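Local coordinates for phospholipase C-beta (PLC-beta) (Sepia officinalis, PDB 3QR0), which belongs to the phospholipase C-beta family and joins PH, EF-hand, TIM-barrel and C2 domains in a single chain that holds a calcium ion, at residues E641-I652 with F708-L716. Numbering follows the deposited sequence.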
ATOM      1  N   GLU A 641     -26.097   4.108 -14.664  1.00 34.17           N
ATOM      2  CA  GLU A 641     -25.452   3.372 -15.754  1.00 35.00           C
ATOM      3  C   GLU A 641     -25.170   4.289 -16.947  1.00 35.72           C
ATOM      4  O   GLU A 641     -24.764   3.825 -18.015  1.00 35.82           O
ATOM      5  CB  GLU A 641     -26.335   2.204 -16.197  1.00 36.05           C
ATOM      6  CG  GLU A 641     -26.800   1.311 -15.056  1.00 37.29           C
ATOM      7  CD  GLU A 641     -27.503   0.068 -15.549  1.00 40.52           C
ATOM      8  OE1 GLU A 641     -26.826  -0.788 -16.161  1.00 42.13           O
ATOM      9  OE2 GLU A 641     -28.732  -0.054 -15.334  1.00 41.76           O
ATOM     10  N   SER A 642     -25.379   5.591 -16.758  1.00 36.08           N
ATOM     11  CA  SER A 642     -25.194   6.572 -17.818  1.00 36.86           C
ATOM     12  C   SER A 642     -24.155   7.600 -17.396  1.00 36.11           C
ATOM     13  O   SER A 642     -23.799   7.695 -16.216  1.00 35.72           O
ATOM     14  CB  SER A 642     -26.520   7.264 -18.127  1.00 37.63           C
ATOM     15  OG  SER A 642     -27.029   7.891 -16.960  1.00 38.81           O
ATOM     16  N   THR A 643     -23.682   8.379 -18.361  1.00 36.48           N
ATOM     17  CA  THR A 643     -22.670   9.396 -18.092  1.00 36.21           C
ATOM     18  C   THR A 643     -23.204  10.440 -17.109  1.00 36.21           C
ATOM     19  O   THR A 643     -24.391  10.769 -17.115  1.00 36.76           O
ATOM     20  CB  THR A 643     -22.193  10.096 -19.380  1.00 36.54           C
ATOM     21  OG1 THR A 643     -23.290  10.791 -19.979  1.00 37.88           O
ATOM     22  CG2 THR A 643     -21.632   9.088 -20.373  1.00 36.41           C
ATOM     23  N   VAL A 644     -22.319  10.931 -16.250  1.00 35.78           N
ATOM     24  CA  VAL A 644     -22.664  11.921 -15.242  1.00 35.99           C
ATOM     25  C   VAL A 644     -22.309  13.308 -15.773  1.00 36.50           C
ATOM     26  O   VAL A 644     -21.194  13.525 -16.245  1.00 36.00           O
ATOM     27  CB  VAL A 644     -21.911  11.634 -13.919  1.00 35.11           C
ATOM     28  CG1 VAL A 644     -22.176  12.717 -12.884  1.00 34.80           C
ATOM     29  CG2 VAL A 644     -22.310  10.266 -13.381  1.00 35.02           C
ATOM     30  N   ASP A 645     -23.266  14.234 -15.704  1.00 37.66           N
ATOM     31  CA  ASP A 645     -23.071  15.603 -16.189  1.00 38.41           C
ATOM     32  C   ASP A 645     -21.910  16.245 -15.438  1.00 37.45           C
ATOM     33  O   ASP A 645     -21.905  16.273 -14.210  1.00 37.05           O
ATOM     34  CB  ASP A 645     -24.352  16.421 -15.985  1.00 39.54           C
ATOM     35  CG  ASP A 645     -24.265  17.826 -16.571  1.00 42.16           C
ATOM     36  OD1 ASP A 645     -23.857  17.978 -17.747  1.00 45.30           O
ATOM     37  OD2 ASP A 645     -24.632  18.787 -15.855  1.00 45.33           O
ATOM     38  N   GLY A 646     -20.927  16.743 -16.182  1.00 36.90           N
ATOM     39  CA  GLY A 646     -19.763  17.406 -15.591  1.00 36.17           C
ATOM     40  C   GLY A 646     -18.580  16.487 -15.350  1.00 35.04           C
ATOM     41  O   GLY A 646     -17.535  16.942 -14.893  1.00 34.87           O
ATOM     42  N   VAL A 647     -18.744  15.199 -15.648  1.00 34.25           N
ATOM     43  CA  VAL A 647     -17.682  14.204 -15.492  1.00 33.05           C
ATOM     44  C   VAL A 647     -17.504  13.471 -16.815  1.00 33.00           C
ATOM     45  O   VAL A 647     -18.442  12.856 -17.319  1.00 33.09           O
ATOM     46  CB  VAL A 647     -18.040  13.171 -14.401  1.00 32.67           C
ATOM     47  CG1 VAL A 647     -16.997  12.064 -14.340  1.00 31.75           C
ATOM     48  CG2 VAL A 647     -18.203  13.859 -13.044  1.00 32.26           C
ATOM     49  N   VAL A 648     -16.300  13.531 -17.375  1.00 32.55           N
ATOM     50  CA  VAL A 648     -16.046  12.909 -18.667  1.00 32.50           C
ATOM     51  C   VAL A 648     -15.818  11.411 -18.481  1.00 31.84           C
ATOM     52  O   VAL A 648     -14.949  10.991 -17.709  1.00 31.31           O
ATOM     53  CB  VAL A 648     -14.852  13.557 -19.401  1.00 32.59           C
ATOM     54  CG1 VAL A 648     -14.655  12.912 -20.773  1.00 32.51           C
ATOM     55  CG2 VAL A 648     -15.093  15.058 -19.563  1.00 33.18           C
ATOM     56  N   ALA A 649     -16.622  10.618 -19.182  1.00 31.68           N
ATOM     57  CA  ALA A 649     -16.498   9.171 -19.164  1.00 31.13           C
ATOM     58  C   ALA A 649     -15.232   8.772 -19.909  1.00 30.81           C
ATOM     59  O   ALA A 649     -14.750   9.516 -20.766  1.00 30.85           O
ATOM     60  CB  ALA A 649     -17.722   8.522 -19.803  1.00 31.69           C
ATOM     61  N   GLY A 650     -14.704   7.596 -19.580  1.00 30.03           N
ATOM     62  CA  GLY A 650     -13.428   7.140 -20.118  1.00 29.65           C
ATOM     63  C   GLY A 650     -13.514   5.800 -20.816  1.00 29.84           C
ATOM     64  O   GLY A 650     -14.519   5.091 -20.717  1.00 30.09           O
ATOM     65  N   THR A 651     -12.458   5.482 -21.557  1.00 29.73           N
ATOM     66  CA  THR A 651     -12.242   4.154 -22.110  1.00 29.89           C
ATOM     67  C   THR A 651     -10.848   3.739 -21.679  1.00 29.01           C
ATOM     68  O   THR A 651      -9.922   4.560 -21.688  1.00 28.66           O
ATOM     69  CB  THR A 651     -12.344   4.138 -23.652  1.00 30.93           C
ATOM     70  OG1 THR A 651     -13.605   4.686 -24.052  1.00 31.89           O
ATOM     71  CG2 THR A 651     -12.239   2.714 -24.195  1.00 31.71           C
ATOM     72  N   ILE A 652     -10.718   2.478 -21.269  1.00 28.09           N
ATOM     73  CA  ILE A 652      -9.446   1.905 -20.872  1.00 27.46           C
ATOM     74  C   ILE A 652      -9.245   0.612 -21.650  1.00 27.85           C
ATOM     75  O   ILE A 652     -10.153  -0.218 -21.726  1.00 27.93           O
ATOM     76  CB  ILE A 652      -9.405   1.572 -19.360  1.00 26.57           C
ATOM     77  CG1 ILE A 652      -9.535   2.837 -18.506  1.00 26.37           C
ATOM     78  CG2 ILE A 652      -8.126   0.812 -19.025  1.00 26.54           C
ATOM     79  CD1 ILE A 652      -8.291   3.717 -18.472  1.00 25.60           C
ATOM     80  N   PHE A 708     -12.123  -2.071 -21.749  1.00 29.75           N
ATOM     81  CA  PHE A 708     -13.161  -1.551 -20.863  1.00 29.99           C
ATOM     82  C   PHE A 708     -13.796  -0.369 -21.588  1.00 30.68           C
ATOM     83  O   PHE A 708     -13.375   0.774 -21.421  1.00 30.33           O
ATOM     84  CB  PHE A 708     -12.570  -1.113 -19.519  1.00 29.16           C
ATOM     85  CG  PHE A 708     -11.859  -2.210 -18.782  1.00 29.03           C
ATOM     86  CD1 PHE A 708     -10.527  -2.487 -19.047  1.00 29.66           C
ATOM     87  CD2 PHE A 708     -12.516  -2.962 -17.821  1.00 29.46           C
ATOM     88  CE1 PHE A 708      -9.861  -3.500 -18.365  1.00 29.48           C
ATOM     89  CE2 PHE A 708     -11.859  -3.976 -17.133  1.00 28.92           C
ATOM     90  CZ  PHE A 708     -10.532  -4.248 -17.408  1.00 29.32           C
ATOM     91  N   LYS A 709     -14.809  -0.667 -22.397  1.00 31.87           N
ATOM     92  CA  LYS A 709     -15.312   0.263 -23.408  1.00 32.90           C
ATOM     93  C   LYS A 709     -15.759   1.603 -22.832  1.00 32.29           C
ATOM     94  O   LYS A 709     -15.318   2.656 -23.294  1.00 32.57           O
ATOM     95  CB  LYS A 709     -16.464  -0.394 -24.187  1.00 33.98           C
ATOM     96  CG  LYS A 709     -16.995   0.409 -25.364  1.00 36.39           C
ATOM     97  CD  LYS A 709     -15.915   0.709 -26.395  1.00 38.64           C
ATOM     98  CE  LYS A 709     -16.521   1.176 -27.706  1.00 40.67           C
ATOM     99  NZ  LYS A 709     -15.470   1.599 -28.671  1.00 42.52           N
ATOM    100  N   LYS A 710     -16.629   1.562 -21.828  1.00 31.76           N
ATOM    101  CA  LYS A 710     -17.185   2.778 -21.248  1.00 31.39           C
ATOM    102  C   LYS A 710     -17.044   2.769 -19.736  1.00 30.22           C
ATOM    103  O   LYS A 710     -17.763   2.049 -19.044  1.00 29.88           O
ATOM    104  CB  LYS A 710     -18.660   2.929 -21.618  1.00 32.32           C
ATOM    105  CG  LYS A 710     -19.292   4.222 -21.102  1.00 33.50           C
ATOM    106  CD  LYS A 710     -20.739   4.370 -21.558  1.00 36.07           C
ATOM    107  CE  LYS A 710     -21.298   5.738 -21.176  1.00 37.33           C
ATOM    108  NZ  LYS A 710     -22.756   5.858 -21.495  1.00 39.64           N
ATOM    109  N   VAL A 711     -16.113   3.571 -19.232  1.00 28.94           N
ATOM    110  CA  VAL A 711     -15.981   3.786 -17.799  1.00 27.80           C
ATOM    111  C   VAL A 711     -16.725   5.072 -17.449  1.00 27.80           C
ATOM    112  O   VAL A 711     -16.247   6.172 -17.737  1.00 27.32           O
ATOM    113  CB  VAL A 711     -14.505   3.899 -17.380  1.00 27.47           C
ATOM    114  CG1 VAL A 711     -14.394   4.022 -15.860  1.00 25.89           C
ATOM    115  CG2 VAL A 711     -13.717   2.696 -17.896  1.00 26.84           C
ATOM    116  N   VAL A 712     -17.902   4.922 -16.841  1.00 27.73           N
ATOM    117  CA  VAL A 712     -18.754   6.060 -16.496  1.00 27.99           C
ATOM    118  C   VAL A 712     -18.088   7.072 -15.557  1.00 27.72           C
ATOM    119  O   VAL A 712     -18.185   8.276 -15.788  1.00 28.39           O
ATOM    120  CB  VAL A 712     -20.090   5.593 -15.878  1.00 28.26           C
ATOM    121  CG1 VAL A 712     -20.796   6.754 -15.177  1.00 28.15           C
ATOM    122  CG2 VAL A 712     -20.984   4.982 -16.954  1.00 28.80           C
ATOM    123  N   LEU A 713     -17.418   6.588 -14.512  1.00 27.11           N
ATOM    124  CA  LEU A 713     -16.800   7.468 -13.510  1.00 26.73           C
ATOM    125  C   LEU A 713     -15.345   7.075 -13.245  1.00 25.85           C
ATOM    126  O   LEU A 713     -15.039   6.404 -12.255  1.00 25.41           O
ATOM    127  CB  LEU A 713     -17.618   7.454 -12.208  1.00 26.81           C
ATOM    128  CG  LEU A 713     -17.848   8.819 -11.551  1.00 27.32           C
ATOM    129  CD1 LEU A 713     -16.542   9.551 -11.306  1.00 26.61           C
ATOM    130  CD2 LEU A 713     -18.791   9.664 -12.395  1.00 28.37           C
ATOM    131  N   PRO A 714     -14.435   7.497 -14.134  1.00 25.69           N
ATOM    132  CA  PRO A 714     -13.026   7.126 -14.003  1.00 25.33           C
ATOM    133  C   PRO A 714     -12.383   7.462 -12.647  1.00 24.83           C
ATOM    134  O   PRO A 714     -11.617   6.658 -12.127  1.00 23.95           O
ATOM    135  CB  PRO A 714     -12.356   7.918 -15.127  1.00 25.45           C
ATOM    136  CG  PRO A 714     -13.414   8.058 -16.155  1.00 25.88           C
ATOM    137  CD  PRO A 714     -14.685   8.246 -15.378  1.00 26.11           C
ATOM    138  N   ASP A 715     -12.699   8.621 -12.074  1.00 25.06           N
ATOM    139  CA  ASP A 715     -12.028   9.048 -10.837  1.00 24.98           C
ATOM    140  C   ASP A 715     -12.425   8.245  -9.595  1.00 24.04           C
ATOM    141  O   ASP A 715     -11.758   8.350  -8.571  1.00 23.86           O
ATOM    142  CB  ASP A 715     -12.220  10.549 -10.590  1.00 25.76           C
ATOM    143  CG  ASP A 715     -11.406  11.415 -11.559  1.00 28.73           C
ATOM    144  OD1 ASP A 715     -10.482  10.884 -12.231  1.00 31.64           O
ATOM    145  OD2 ASP A 715     -11.700  12.629 -11.647  1.00 31.20           O
ATOM    146  N   LEU A 716     -13.487   7.444  -9.683  1.00 23.63           N
ATOM    147  CA  LEU A 716     -13.840   6.501  -8.613  1.00 23.19           C
ATOM    148  C   LEU A 716     -13.298   5.081  -8.864  1.00 22.99           C
ATOM    149  O   LEU A 716     -13.500   4.183  -8.043  1.00 22.89           O
ATOM    150  CB  LEU A 716     -15.364   6.439  -8.432  1.00 23.48           C
ATOM    151  CG  LEU A 716     -16.045   7.645  -7.772  1.00 23.38           C
ATOM    152  CD1 LEU A 716     -17.551   7.446  -7.770  1.00 23.40           C
ATOM    153  CD2 LEU A 716     -15.541   7.870  -6.347  1.00 23.73           C
TER
HETATM  154  O   HOH W   1     -24.852   7.567 -20.996  1.00 42.81           O
HETATM  155  O   HOH W   2     -19.664  10.381 -16.706  1.00 23.24           O
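A beta bulge interrupts the antiparallel pairing of strands 650-652 and 708-711, where Gly650 faces Val711 and Ile652 faces Phe708, both as hydrogen-bonded pairs. Two residues, Lys709 and Lys710, therefore lie opposite the single Thr651. The bulged backbone keeps a partner: Thr651 OG1 donates to Lys709 O (2.8 Å), almost along its C=O axis. That hydroxyl sits beside the backbone N (chi1 -55°), while CG2 also rests against Lys709 O. Beyond the bulge, Phe708 N meets Ile652 O at 2.7 Å, and the same carbonyl oxygen lies in the plane of the Phe708 ring, at its edge.

The pairing unites an outer strand of a C2-domain beta-sandwich sheet with its neighbour; Ile652, Phe708 and Val711 turn to one face, against Met675 of the other sheet. Just before strand 650-652, the type II turn from Val644 to Val647 brings two valines over Leu713: Leu713 CD2 touches Val644 CG2 (3.7 Å) and Val647 CG1 (3.6 Å), and Phe628 adds to this apolar cluster.

Water links the turn and the residue before it to segment 708-716. One molecule accepts from Val644 N and donates to Val647 O and to Val712 O (2.7 Å). A second accepts from Thr643 N and, at 2.8 Å, from Lys710 NZ, at the end of an extended lysine chain whose CE presses tightly on Thr643 CG2, 3.5 Å away.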